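Local coordinates for TetR transcriptional regulator (PDB 3QBM), which probably binds DNA as a transcriptional regulator of the TetR family, using a helix-turn-helix domain joined to a larger helical C-terminal domain, at residues A[28-31]-A[32-35]; A[122-125]-A[126-130]; A[150-154]-A[155-159]; A[189-193]-A[194-198]. All blocks are in the same frame, centred on the assembly; numbering follows the deposited sequence. Where two conformers were deposited one is given.

Contact 1 (A[28-31]-A[32-35]); sequences TAIS and DIMA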
ATOM      1  N   THR A  28     -10.378 -15.006  -5.401  1.00 20.18           N
ATOM      2  CA  THR A  28     -10.381 -15.506  -6.777  1.00 19.70           C
ATOM      3  C   THR A  28     -10.691 -17.010  -6.664  1.00 24.09           C
ATOM      4  O   THR A  28      -9.885 -17.753  -6.098  1.00 24.12           O
ATOM      5  CB  THR A  28      -9.017 -15.267  -7.480  1.00 19.29           C
ATOM      6  OG1 THR A  28      -8.806 -13.857  -7.698  1.00 18.55           O
ATOM      7  CG2 THR A  28      -8.920 -15.986  -8.844  1.00 19.43           C
ATOM      8  N   ALA A  29     -11.860 -17.440  -7.133  1.00 22.84           N
ATOM      9  CA  ALA A  29     -12.226 -18.881  -7.070  1.00 22.75           C
ATOM     10  C   ALA A  29     -11.712 -19.601  -8.297  1.00 18.16           C
ATOM     11  O   ALA A  29     -11.469 -19.002  -9.345  1.00 19.84           O
ATOM     12  CB  ALA A  29     -13.722 -19.051  -6.949  1.00 23.16           C
ATOM     13  N   ILE A  30     -11.504 -20.895  -8.174  1.00 21.10           N
ATOM     14  CA  ILE A  30     -10.986 -21.657  -9.302  1.00 22.50           C
ATOM     15  C   ILE A  30     -11.936 -21.536 -10.532  1.00 22.26           C
ATOM     16  O   ILE A  30     -11.488 -21.566 -11.663  1.00 24.47           O
ATOM     17  CB  ILE A  30     -10.697 -23.135  -8.907  1.00 23.31           C
ATOM     18  CG1 ILE A  30      -9.989 -23.884 -10.060  1.00 22.54           C
ATOM     19  CG2 ILE A  30     -11.984 -23.862  -8.503  1.00 22.52           C
ATOM     20  CD1 ILE A  30      -8.638 -23.436 -10.370  1.00 25.35           C
ATOM     21  N   SER A  31     -13.236 -21.405 -10.307  1.00 21.50           N
ATOM     22  CA  SER A  31     -14.163 -21.207 -11.423  1.00 23.77           C
ATOM     23  C   SER A  31     -13.894 -19.918 -12.220  1.00 24.56           C
ATOM     24  O   SER A  31     -14.182 -19.868 -13.424  1.00 27.14           O
ATOM     25  CB  SER A  31     -15.623 -21.264 -10.944  1.00 23.82           C
ATOM     26  OG  SER A  31     -15.858 -20.353  -9.899  1.00 32.82           O
ATOM     27  N   ASP A  32     -13.328 -18.888 -11.579  1.00 24.39           N
ATOM     28  CA  ASP A  32     -12.919 -17.647 -12.297  1.00 23.32           C
ATOM     29  C   ASP A  32     -11.698 -17.949 -13.170  1.00 23.14           C
ATOM     30  O   ASP A  32     -11.639 -17.532 -14.301  1.00 27.42           O
ATOM     31  CB  ASP A  32     -12.579 -16.494 -11.304  1.00 24.77           C
ATOM     32  CG  ASP A  32     -13.763 -16.125 -10.392  1.00 28.09           C
ATOM     33  OD1 ASP A  32     -14.857 -15.923 -10.937  1.00 35.38           O
ATOM     34  OD2 ASP A  32     -13.623 -16.050  -9.147  1.00 29.51           O
ATOM     35  N   ILE A  33     -10.721 -18.677 -12.629  1.00 21.48           N
ATOM     36  CA  ILE A  33      -9.550 -19.072 -13.384  1.00 22.49           C
ATOM     37  C   ILE A  33      -9.988 -19.941 -14.579  1.00 22.97           C
ATOM     38  O   ILE A  33      -9.501 -19.760 -15.668  1.00 26.59           O
ATOM     39  CB  ILE A  33      -8.513 -19.790 -12.462  1.00 22.10           C
ATOM     40  CG1 ILE A  33      -8.046 -18.842 -11.335  1.00 25.15           C
ATOM     41  CG2 ILE A  33      -7.309 -20.262 -13.250  1.00 24.80           C
ATOM     42  CD1 ILE A  33      -7.338 -19.559 -10.190  1.00 25.47           C
HETATM   43  N   MSE A  34     -10.919 -20.866 -14.365  1.00 24.17           N
HETATM   44  CA  MSE A  34     -11.495 -21.699 -15.464  1.00 26.38           C
HETATM   45  C   MSE A  34     -12.049 -20.804 -16.591  1.00 28.94           C
HETATM   46  O   MSE A  34     -11.648 -20.938 -17.746  1.00 29.03           O
HETATM   47  CB  MSE A  34     -12.597 -22.647 -14.927  1.00 24.22           C
HETATM   48  CG  MSE A  34     -12.055 -23.782 -14.034  1.00 24.82           C
HETATM   49 SE   MSE A  34     -13.412 -24.626 -12.962  0.75 22.44          SE
HETATM   50  CE  MSE A  34     -14.634 -24.999 -14.438  1.00 23.01           C
ATOM     51  N   ALA A  35     -12.926 -19.869 -16.231  1.00 27.69           N
ATOM     52  CA  ALA A  35     -13.527 -18.937 -17.211  1.00 31.35           C
ATOM     53  C   ALA A  35     -12.487 -18.155 -18.013  1.00 31.46           C
ATOM     54  O   ALA A  35     -12.615 -18.037 -19.219  1.00 36.08           O
ATOM     55  CB  ALA A  35     -14.490 -17.951 -16.503  1.00 29.19           C
TER
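D32 folds its carboxylate back over the start of helix 30-37, where OD2 accepts the backbone N of A29 at 3.0 Å. The approach is on the anti side of that oxygen, 22° out of the carboxylate plane. CG of D32 lies beside its own backbone N (chi1 -59°), which turns the acid towards the helix start. A29 holds the N-cap position, and its O receives D32 N at 2.9 Å and, weakly, I33 N. Alanine has no side-chain acceptor for the D32 amide, so only the D32-to-A29 half of a capping box forms. An alanine in place of D32 would probably leave the A29 amide without this acceptor and the first turn freer to fray. The tight side lies inward: the T28 methyl CG2 meets I33 CG1 at 3.9 Å, the two side chains crossing at about a right angle, while the hydroxyl of T28 is bonded to G24 O. I30 reaches I33, CD1 to CD1, at 4.1 Å, and both isoleucines continue onto I44 of helix 41-45. The looser, solvent-facing part is made by the small residues A29, S31 and A35, with A35 N bonded to S31 O at 3.1 Å. This capped helix, with a T28–I33 pair placed as in a hydrophobic staple, opens the predicted helix-turn-helix motif of the TetR DNA-binding domain.

Contact 2 (A[122-125]-A[126-130]); sequences ERVR and AVIDE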
ATOM      1  N   GLU A 122       7.477 -13.860   1.601  1.00 19.28           N
ATOM      2  CA  GLU A 122       8.891 -14.009   1.316  1.00 21.25           C
ATOM      3  C   GLU A 122       9.192 -13.625  -0.122  1.00 21.50           C
ATOM      4  O   GLU A 122      10.233 -13.047  -0.417  1.00 23.46           O
ATOM      5  CB  GLU A 122       9.347 -15.451   1.575  1.00 22.94           C
ATOM      6  CG  GLU A 122      10.855 -15.576   1.466  1.00 30.81           C
ATOM      7  CD  GLU A 122      11.371 -16.949   1.882  1.00 46.36           C
ATOM      8  OE1 GLU A 122      10.657 -17.955   1.678  1.00 42.61           O
ATOM      9  OE2 GLU A 122      12.506 -17.014   2.399  1.00 56.19           O
ATOM     10  N   ARG A 123       8.281 -13.978  -1.024  1.00 21.43           N
ATOM     11  CA  ARG A 123       8.415 -13.612  -2.435  1.00 22.29           C
ATOM     12  C   ARG A 123       8.296 -12.090  -2.664  1.00 22.00           C
ATOM     13  O   ARG A 123       9.053 -11.517  -3.461  1.00 17.80           O
ATOM     14  CB  ARG A 123       7.389 -14.366  -3.262  1.00 21.06           C
ATOM     15  CG  ARG A 123       7.856 -15.751  -3.675  1.00 25.74           C
ATOM     16  CD  ARG A 123       6.687 -16.545  -4.182  1.00 32.10           C
ATOM     17  NE  ARG A 123       7.066 -17.520  -5.200  1.00 31.32           N
ATOM     18  CZ  ARG A 123       7.537 -18.743  -4.980  1.00 31.09           C
ATOM     19  NH1 ARG A 123       7.734 -19.215  -3.762  1.00 26.77           N
ATOM     20  NH2 ARG A 123       7.800 -19.517  -6.023  1.00 30.17           N
ATOM     21  N   VAL A 124       7.348 -11.461  -1.966  1.00 17.13           N
ATOM     22  CA  VAL A 124       7.191 -10.021  -2.026  1.00 17.02           C
ATOM     23  C   VAL A 124       8.467  -9.399  -1.492  1.00 15.79           C
ATOM     24  O   VAL A 124       9.025  -8.510  -2.151  1.00 16.68           O
ATOM     25  CB  VAL A 124       5.912  -9.519  -1.286  1.00 15.44           C
ATOM     26  CG1 VAL A 124       5.827  -7.953  -1.211  1.00 13.81           C
ATOM     27  CG2 VAL A 124       4.658 -10.037  -1.987  1.00 18.80           C
ATOM     28  N   ARG A 125       8.958  -9.880  -0.345  1.00 16.48           N
ATOM     29  CA  ARG A 125      10.187  -9.341   0.247  1.00 19.05           C
ATOM     30  C   ARG A 125      11.368  -9.451  -0.704  1.00 18.66           C
ATOM     31  O   ARG A 125      12.164  -8.523  -0.817  1.00 17.24           O
ATOM     32  CB  ARG A 125      10.477  -9.972   1.611  1.00 15.07           C
ATOM     33  CG  ARG A 125      11.785  -9.564   2.253  1.00 25.31           C
ATOM     34  CD  ARG A 125      11.829 -10.123   3.674  1.00 34.43           C
ATOM     35  NE  ARG A 125      12.898  -9.540   4.471  1.00 37.69           N
ATOM     36  CZ  ARG A 125      13.038  -9.700   5.783  1.00 39.53           C
ATOM     37  NH1 ARG A 125      12.175 -10.429   6.487  1.00 45.26           N
ATOM     38  NH2 ARG A 125      14.050  -9.118   6.401  1.00 43.39           N
ATOM     39  N   ALA A 126      11.470 -10.579  -1.400  1.00 19.65           N
ATOM     40  CA  ALA A 126      12.534 -10.779  -2.389  1.00 19.00           C
ATOM     41  C   ALA A 126      12.475  -9.705  -3.507  1.00 20.53           C
ATOM     42  O   ALA A 126      13.517  -9.167  -3.914  1.00 19.29           O
ATOM     43  CB  ALA A 126      12.458 -12.194  -2.960  1.00 20.90           C
ATOM     44  N   VAL A 127      11.279  -9.352  -3.968  1.00 17.58           N
ATOM     45  CA  VAL A 127      11.160  -8.288  -4.976  1.00 19.58           C
ATOM     46  C   VAL A 127      11.594  -6.938  -4.429  1.00 18.61           C
ATOM     47  O   VAL A 127      12.378  -6.229  -5.092  1.00 17.09           O
ATOM     48  CB  VAL A 127       9.787  -8.186  -5.659  1.00 20.23           C
ATOM     49  CG1 VAL A 127       9.726  -6.899  -6.570  1.00 17.79           C
ATOM     50  CG2 VAL A 127       9.505  -9.482  -6.462  1.00 20.35           C
ATOM     51  N   ILE A 128      11.118  -6.587  -3.235  1.00 18.53           N
ATOM     52  CA  ILE A 128      11.514  -5.339  -2.584  1.00 17.07           C
ATOM     53  C   ILE A 128      13.046  -5.331  -2.400  1.00 18.54           C
ATOM     54  O   ILE A 128      13.683  -4.328  -2.638  1.00 14.01           O
ATOM     55  CB  ILE A 128      10.788  -5.147  -1.257  1.00 17.73           C
ATOM     56  CG1 ILE A 128       9.273  -4.906  -1.524  1.00 17.99           C
ATOM     57  CG2 ILE A 128      11.394  -4.018  -0.429  1.00 14.55           C
ATOM     58  CD1 ILE A 128       8.427  -5.170  -0.328  1.00 23.87           C
ATOM     59  N   ASP A 129      13.630  -6.464  -2.012  1.00 17.22           N
ATOM     60  CA  ASP A 129      15.088  -6.551  -1.871  1.00 19.25           C
ATOM     61  C   ASP A 129      15.841  -6.392  -3.188  1.00 18.21           C
ATOM     62  O   ASP A 129      16.939  -5.853  -3.196  1.00 19.44           O
ATOM     63  CB  ASP A 129      15.507  -7.800  -1.088  1.00 16.70           C
ATOM     64  CG  ASP A 129      15.176  -7.682   0.397  1.00 24.43           C
ATOM     65  OD1 ASP A 129      14.836  -6.572   0.862  1.00 21.67           O
ATOM     66  OD2 ASP A 129      15.227  -8.699   1.112  1.00 23.42           O
ATOM     67  N   GLU A 130      15.249  -6.799  -4.304  1.00 16.94           N
ATOM     68  CA  GLU A 130      15.878  -6.559  -5.622  0.60 19.01           C
ATOM     69  C   GLU A 130      15.913  -5.062  -5.899  1.00 16.44           C
ATOM     70  O   GLU A 130      16.935  -4.533  -6.347  1.00 16.59           O
ATOM     71  CB  GLU A 130      15.122  -7.197  -6.786  0.60 17.84           C
ATOM     72  CG  GLU A 130      14.913  -8.672  -6.768  0.60 24.05           C
ATOM     73  CD  GLU A 130      14.138  -9.101  -8.001  0.60 28.48           C
ATOM     74  OE1 GLU A 130      13.002  -9.604  -7.859  0.60 35.05           O
ATOM     75  OE2 GLU A 130      14.637  -8.873  -9.127  0.60 22.52           O
TER
HETATM   76  O   HOH W   1      15.002  -8.066   3.837  1.00 40.30           O
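The charged ends of R125 and D129, one helical turn apart, are joined by a water. NE of R125 donates a hydrogen bond to the water at 2.6 Å, in the plane of the guanidinium edge, and the same water donates to D129 OD2 at 2.8 Å. The charges themselves stay apart, with NE and OD2 separated by 4.2 Å and the two flat groups turned 70° against each other. R125 is extended from CG to NE, and with CG anti to the backbone N (chi1 175°) its methylene CG passes 3.7 Å from D129 OD2. The other oxygen of D129, OD1, forms a salt bridge with R132, so the acid pairs directly with R132 and only through water with R125.

Apolar contact occupies a different face. V124 CG1 touches I128 CD1 at 3.9 Å; V124 packs on I174 and I128 on L171, both of the second subunit, and V124 also rests on helix 105-113. Valine and isoleucine suit such a buried seam.

The backbone supplies the regular bonds of helix 118-144, from I128 N to V124 O at 3.0 Å and from D129 N to R125 O at 2.8 Å. Both the apolar pair and the R125–D129 pair border the second subunit, and in the polar pair the water links two charges that probably still attract each other, without a direct salt bridge.

Contact 3 (A[150-154]-A[155-159]); sequences PEVDA and DRLAL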
ATOM      1  N   PRO A 150      28.894  11.475  -1.268  1.00 16.76           N
ATOM      2  CA  PRO A 150      29.292  10.275  -0.518  1.00 18.36           C
ATOM      3  C   PRO A 150      28.512   9.986   0.758  1.00 17.79           C
ATOM      4  O   PRO A 150      28.458   8.827   1.194  1.00 18.24           O
ATOM      5  CB  PRO A 150      30.776  10.517  -0.173  1.00 20.32           C
ATOM      6  CG  PRO A 150      31.163  11.762  -0.772  1.00 23.83           C
ATOM      7  CD  PRO A 150      30.000  12.434  -1.465  1.00 19.88           C
ATOM      8  N   GLU A 151      27.865  11.013   1.311  1.00 17.65           N
ATOM      9  CA  GLU A 151      27.155  10.876   2.582  1.00 18.39           C
ATOM     10  C   GLU A 151      25.783  10.234   2.415  1.00 20.11           C
ATOM     11  O   GLU A 151      25.149   9.906   3.415  1.00 20.01           O
ATOM     12  CB  GLU A 151      26.999  12.241   3.260  1.00 17.34           C
ATOM     13  CG  GLU A 151      28.360  12.900   3.592  1.00 17.54           C
ATOM     14  CD  GLU A 151      28.988  13.635   2.411  1.00 18.27           C
ATOM     15  OE1 GLU A 151      28.230  14.055   1.503  1.00 19.30           O
ATOM     16  OE2 GLU A 151      30.218  13.811   2.403  1.00 22.98           O
ATOM     17  N   VAL A 152      25.347  10.033   1.164  1.00 18.07           N
ATOM     18  CA  VAL A 152      24.045   9.458   0.898  1.00 17.66           C
ATOM     19  C   VAL A 152      23.953   8.018   1.372  1.00 14.78           C
ATOM     20  O   VAL A 152      24.780   7.187   1.020  1.00 15.33           O
ATOM     21  CB  VAL A 152      23.661   9.594  -0.596  1.00 15.68           C
ATOM     22  CG1 VAL A 152      22.336   8.813  -0.922  1.00 15.28           C
ATOM     23  CG2 VAL A 152      23.589  11.073  -0.959  1.00 15.67           C
ATOM     24  N   ASP A 153      22.962   7.745   2.218  1.00 14.52           N
ATOM     25  CA  ASP A 153      22.682   6.378   2.687  1.00 16.15           C
ATOM     26  C   ASP A 153      21.756   5.718   1.652  1.00 16.72           C
ATOM     27  O   ASP A 153      20.579   6.091   1.538  1.00 14.69           O
ATOM     28  CB  ASP A 153      22.015   6.434   4.059  1.00 18.32           C
ATOM     29  CG  ASP A 153      21.803   5.083   4.658  1.00 16.12           C
ATOM     30  OD1 ASP A 153      21.327   4.145   3.953  1.00 18.97           O
ATOM     31  OD2 ASP A 153      22.126   4.962   5.870  1.00 20.51           O
ATOM     32  N   ALA A 154      22.314   4.762   0.919  1.00 16.80           N
ATOM     33  CA  ALA A 154      21.654   4.122  -0.219  1.00 16.09           C
ATOM     34  C   ALA A 154      20.383   3.406   0.173  1.00 16.00           C
ATOM     35  O   ALA A 154      19.370   3.584  -0.461  1.00 13.02           O
ATOM     36  CB  ALA A 154      22.596   3.160  -0.928  1.00 15.35           C
ATOM     37  N   ASP A 155      20.436   2.586   1.205  1.00 14.69           N
ATOM     38  CA  ASP A 155      19.244   1.850   1.582  1.00 17.51           C
ATOM     39  C   ASP A 155      18.157   2.738   2.147  1.00 16.08           C
ATOM     40  O   ASP A 155      16.972   2.442   1.925  1.00 17.49           O
ATOM     41  CB  ASP A 155      19.534   0.731   2.565  1.00 16.25           C
ATOM     42  CG  ASP A 155      18.381  -0.293   2.613  1.00 21.71           C
ATOM     43  OD1 ASP A 155      18.062  -0.883   1.557  1.00 19.28           O
ATOM     44  OD2 ASP A 155      17.795  -0.504   3.685  1.00 22.07           O
ATOM     45  N   ARG A 156      18.527   3.823   2.853  1.00 16.91           N
ATOM     46  CA  ARG A 156      17.541   4.805   3.344  0.50 16.26           C
ATOM     47  C   ARG A 156      16.820   5.408   2.149  1.00 16.04           C
ATOM     48  O   ARG A 156      15.579   5.508   2.122  1.00 16.20           O
ATOM     49  CB  ARG A 156      18.169   5.954   4.156  0.50 17.73           C
ATOM     50  CG  ARG A 156      18.490   5.621   5.597  0.50 27.17           C
ATOM     51  CD  ARG A 156      18.742   6.878   6.455  0.50 24.75           C
ATOM     52  NE  ARG A 156      18.994   6.474   7.837  0.50 32.29           N
ATOM     53  CZ  ARG A 156      19.145   7.302   8.863  0.50 20.17           C
ATOM     54  NH1 ARG A 156      19.096   8.615   8.686  0.50 21.32           N
ATOM     55  NH2 ARG A 156      19.357   6.799  10.063  0.50 17.58           N
ATOM     56  N   LEU A 157      17.589   5.798   1.138  1.00 11.91           N
ATOM     57  CA  LEU A 157      16.993   6.381  -0.078  1.00 13.93           C
ATOM     58  C   LEU A 157      16.063   5.366  -0.752  1.00 13.27           C
ATOM     59  O   LEU A 157      14.930   5.693  -1.171  1.00 14.13           O
ATOM     60  CB  LEU A 157      18.091   6.860  -1.024  1.00 13.07           C
ATOM     61  CG  LEU A 157      17.640   7.456  -2.367  1.00 13.52           C
ATOM     62  CD1 LEU A 157      16.735   8.681  -2.075  1.00 10.52           C
ATOM     63  CD2 LEU A 157      18.828   7.804  -3.317  1.00 16.23           C
ATOM     64  N   ALA A 158      16.521   4.122  -0.840  1.00 15.42           N
ATOM     65  CA  ALA A 158      15.756   3.068  -1.522  1.00 11.81           C
ATOM     66  C   ALA A 158      14.426   2.841  -0.862  1.00 14.07           C
ATOM     67  O   ALA A 158      13.385   2.771  -1.518  1.00 13.64           O
ATOM     68  CB  ALA A 158      16.552   1.758  -1.569  1.00 11.49           C
ATOM     69  N   LEU A 159      14.451   2.707   0.458  1.00 12.81           N
ATOM     70  CA  LEU A 159      13.212   2.484   1.174  1.00 12.31           C
ATOM     71  C   LEU A 159      12.309   3.714   1.117  1.00 13.20           C
ATOM     72  O   LEU A 159      11.098   3.559   1.039  1.00 12.92           O
ATOM     73  CB  LEU A 159      13.484   2.082   2.610  1.00 12.92           C
ATOM     74  CG  LEU A 159      14.168   0.761   2.859  1.00 12.18           C
ATOM     75  CD1 LEU A 159      14.590   0.698   4.335  1.00 14.44           C
ATOM     76  CD2 LEU A 159      13.306  -0.412   2.557  1.00 15.46           C
TER
HETATM   77  O   HOH W   2      22.782   1.660   2.494  1.00 24.63           O
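D153, the N-cap of helix 154-175, lies against R156 along most of its length. Its CB begins the contact, 3.9 Å from R156 CB, and CG follows at 3.5 Å from R156 CG, so the carboxylate rests on the methylenes of the arginine. With CG anti to the backbone N (chi1 -175°), the acid swings over the first turn and OD1 accepts R156 N at 3.0 Å. That bond is nearly straight, 165° at the hydrogen, but arrives from above the carboxylate plane, 47° out of it. OD1 also takes a hydrogen bond from a water that in turn accepts D155 N at 2.8 Å, so a second amide of the first turn is satisfied at one remove. The last atom, OD2, has a long salt bridge to R156 NE at 4.0 Å, a matter of charge alone, since no N-H points at it. R156 is modelled in two conformers, and its side-chain contacts hold for one of them. Aspartate suits the place because its short chain reaches the amides that a helix start leaves without carbonyl partners. Its own backbone O adds the regular bond from L157 N. D155, at the next-but-one position, turns its carboxylate to R132 and R136 of helix 118-144, tying the new helix to its predecessor. Across the N-cap, V152 CG1 approaches L157 CD2 at 4.4 Å, the residue before the cap meeting the fourth one into the helix. Together these make an aspartate N-cap with a hydrophobic staple, a classic helix start.

Contact 4 (A[189-193]-A[194-198]); sequences ATYIT and QQVRL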
ATOM      1  N   ALA A 189      12.077  13.420  -7.374  1.00 13.53           N
ATOM      2  CA  ALA A 189      13.015  13.835  -8.396  1.00 11.53           C
ATOM      3  C   ALA A 189      13.707  15.122  -7.980  1.00 13.45           C
ATOM      4  O   ALA A 189      14.921  15.278  -8.171  1.00 11.09           O
ATOM      5  CB  ALA A 189      12.305  14.006  -9.747  1.00 12.64           C
ATOM      6  N   THR A 190      12.933  16.036  -7.396  1.00 13.52           N
ATOM      7  CA  THR A 190      13.438  17.331  -6.982  1.00 12.07           C
ATOM      8  C   THR A 190      14.373  17.130  -5.785  1.00 12.06           C
ATOM      9  O   THR A 190      15.499  17.656  -5.765  1.00 12.67           O
ATOM     10  CB  THR A 190      12.287  18.304  -6.671  1.00 17.53           C
ATOM     11  OG1 THR A 190      11.496  18.487  -7.850  1.00 16.20           O
ATOM     12  CG2 THR A 190      12.840  19.644  -6.232  1.00 18.68           C
ATOM     13  N   TYR A 191      13.947  16.318  -4.820  1.00 13.24           N
ATOM     14  CA  TYR A 191      14.773  16.030  -3.640  1.00 10.89           C
ATOM     15  C   TYR A 191      16.112  15.394  -4.043  1.00 14.10           C
ATOM     16  O   TYR A 191      17.179  15.827  -3.601  1.00 14.40           O
ATOM     17  CB  TYR A 191      14.014  15.120  -2.678  1.00 13.35           C
ATOM     18  CG  TYR A 191      14.883  14.437  -1.666  1.00 11.39           C
ATOM     19  CD1 TYR A 191      15.490  15.170  -0.624  1.00 21.32           C
ATOM     20  CD2 TYR A 191      15.080  13.038  -1.687  1.00 20.39           C
ATOM     21  CE1 TYR A 191      16.288  14.520   0.332  1.00 27.17           C
ATOM     22  CE2 TYR A 191      15.867  12.405  -0.739  1.00 21.02           C
ATOM     23  CZ  TYR A 191      16.473  13.156   0.265  1.00 28.90           C
ATOM     24  OH  TYR A 191      17.253  12.530   1.222  1.00 31.71           O
ATOM     25  N   ILE A 192      16.046  14.396  -4.911  1.00 10.91           N
ATOM     26  CA  ILE A 192      17.255  13.697  -5.394  1.00 10.80           C
ATOM     27  C   ILE A 192      18.158  14.649  -6.191  1.00 13.58           C
ATOM     28  O   ILE A 192      19.376  14.723  -5.978  1.00 14.21           O
ATOM     29  CB  ILE A 192      16.863  12.429  -6.177  1.00 14.16           C
ATOM     30  CG1 ILE A 192      16.277  11.385  -5.244  1.00 15.39           C
ATOM     31  CG2 ILE A 192      18.074  11.844  -6.907  1.00 15.38           C
ATOM     32  CD1 ILE A 192      15.532  10.298  -6.009  1.00 11.67           C
ATOM     33  N   THR A 193      17.582  15.438  -7.076  1.00 14.87           N
ATOM     34  CA  THR A 193      18.393  16.369  -7.859  1.00 14.66           C
ATOM     35  C   THR A 193      19.058  17.458  -6.994  1.00 16.16           C
ATOM     36  O   THR A 193      20.225  17.845  -7.223  1.00 15.78           O
ATOM     37  CB  THR A 193      17.512  17.047  -8.911  1.00 15.95           C
ATOM     38  OG1 THR A 193      16.990  16.039  -9.774  1.00 15.35           O
ATOM     39  CG2 THR A 193      18.303  18.076  -9.723  1.00 20.37           C
ATOM     40  N   GLN A 194      18.345  17.907  -5.960  1.00 16.53           N
ATOM     41  CA  GLN A 194      18.822  18.996  -5.117  0.50 17.37           C
ATOM     42  C   GLN A 194      19.766  18.555  -4.005  1.00 17.92           C
ATOM     43  O   GLN A 194      20.716  19.263  -3.688  1.00 18.94           O
ATOM     44  CB  GLN A 194      17.640  19.774  -4.498  0.50 17.43           C
ATOM     45  CG  GLN A 194      16.832  20.555  -5.517  0.50 20.18           C
ATOM     46  CD  GLN A 194      15.704  21.362  -4.903  0.50 17.97           C
ATOM     47  OE1 GLN A 194      15.344  21.176  -3.736  0.50 18.18           O
ATOM     48  NE2 GLN A 194      15.121  22.257  -5.700  0.50 22.24           N
ATOM     49  N   GLN A 195      19.503  17.387  -3.413  1.00 16.05           N
ATOM     50  CA  GLN A 195      20.236  16.936  -2.235  1.00 16.35           C
ATOM     51  C   GLN A 195      21.082  15.673  -2.342  1.00 17.52           C
ATOM     52  O   GLN A 195      21.908  15.449  -1.494  1.00 18.90           O
ATOM     53  CB  GLN A 195      19.256  16.754  -1.058  1.00 16.92           C
ATOM     54  CG  GLN A 195      18.415  18.002  -0.766  1.00 17.67           C
ATOM     55  CD  GLN A 195      17.683  17.949   0.569  1.00 24.40           C
ATOM     56  OE1 GLN A 195      18.246  17.517   1.578  1.00 25.35           O
ATOM     57  NE2 GLN A 195      16.451  18.441   0.596  1.00 29.57           N
ATOM     58  N   VAL A 196      20.850  14.838  -3.349  1.00 15.30           N
ATOM     59  CA  VAL A 196      21.599  13.603  -3.535  1.00 13.13           C
ATOM     60  C   VAL A 196      22.651  13.765  -4.635  1.00 15.42           C
ATOM     61  O   VAL A 196      23.813  13.316  -4.466  1.00 16.43           O
ATOM     62  CB  VAL A 196      20.646  12.455  -3.810  1.00 13.19           C
ATOM     63  CG1 VAL A 196      21.376  11.173  -4.298  1.00 14.71           C
ATOM     64  CG2 VAL A 196      19.819  12.140  -2.541  1.00 17.63           C
ATOM     65  N   ARG A 197      22.273  14.428  -5.732  1.00 11.87           N
ATOM     66  CA  ARG A 197      23.152  14.657  -6.855  1.00 13.62           C
ATOM     67  C   ARG A 197      24.254  15.630  -6.456  1.00 18.02           C
ATOM     68  O   ARG A 197      23.987  16.692  -5.892  1.00 16.40           O
ATOM     69  CB  ARG A 197      22.368  15.258  -8.019  1.00 14.20           C
ATOM     70  CG  ARG A 197      23.118  15.416  -9.334  1.00 15.28           C
ATOM     71  CD  ARG A 197      22.149  15.731 -10.460  1.00 20.98           C
ATOM     72  NE  ARG A 197      22.844  15.788 -11.746  1.00 26.09           N
ATOM     73  CZ  ARG A 197      22.385  15.285 -12.899  1.00 26.68           C
ATOM     74  NH1 ARG A 197      21.196  14.704 -12.970  1.00 32.28           N
ATOM     75  NH2 ARG A 197      23.138  15.354 -13.988  1.00 35.46           N
ATOM     76  N   LEU A 198      25.473  15.301  -6.833  1.00 15.81           N
ATOM     77  CA  LEU A 198      26.613  16.151  -6.529  1.00 21.36           C
ATOM     78  C   LEU A 198      27.024  16.907  -7.756  1.00 22.72           C
ATOM     79  O   LEU A 198      27.266  18.110  -7.675  1.00 30.65           O
ATOM     80  CB  LEU A 198      27.780  15.314  -6.004  1.00 19.77           C
ATOM     81  CG  LEU A 198      29.099  16.028  -5.661  1.00 21.02           C
ATOM     82  CD1 LEU A 198      28.829  17.110  -4.688  1.00 20.44           C
ATOM     83  CD2 LEU A 198      30.142  14.995  -5.131  1.00 19.47           C
TER
HETATM   84  O   HOH W   3      18.713  15.391 -11.928  1.00 21.53           O
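I192 O is gripped by two amides, V196 N at 3.0 Å and R197 N at 2.9 Å. The second bond, almost in line with the carbonyl (C=O...N angle 169°), spans five residues and so belongs to the wider pi-type turn near the end of helix 179-196, whereas the first keeps the ordinary four-residue spacing. Beside the shared carbonyl I192 and V196 lie side by side, CG2 of the isoleucine 4.1 Å from CB of the valine.

Y191 and Q195 meet at about a right angle. The amide nitrogen NE2 of Q195 sits at the ring's edge, near its plane and 3.6 Å from CD1, and the amide plane is turned 74° from that of the ring. Y191 has CG anti to its N (chi1 163°), which sends the ring along the helix flank to this place. Glutamine's chain is long enough to bring NE2 to the ring edge; an alanine here would probably take away the amide packed at the CD1–CE1 edge and the contact with Q195 of the second subunit.

On another side, a water donates to T193 OG1 at 2.8 Å and accepts a weak bond from R197 NH1, which also has a long, weak ion pair with D82, while T193 OG1 itself donates to A189 O.

The last turns of helix 179-196 lie between several neighbours: I192 packs on V81 and I84 of helix 80-92 and on I161 of helix 154-175, V196 on V152, and Y191 on L157 and L160, its ring edge-to-face with H187 of the second subunit.

Overall arrangement
The contacts run in series along the chain, from the predicted DNA-binding end to the far end of the C-terminal domain. Contact 1 lies on the opposite side of the chain's centre from contacts 3 and 4, about 43 and 47 Å away between centres. Contact 2 comes between, its centre about 27 Å from contact 1's and 18 Å from contact 3's. The side chains of T28 and V124 each lie about 10 Å from a bound magnesium ion, V124 also about 8 Å from those of its ligands I111 and D114. Contacts 3 and 4 touch (V152 CG2 to V196 CG1 4.0 Å, L157 CD1 to Y191 CE2 4.1 Å). Contacts 2, 3 and 4 all meet the second subunit.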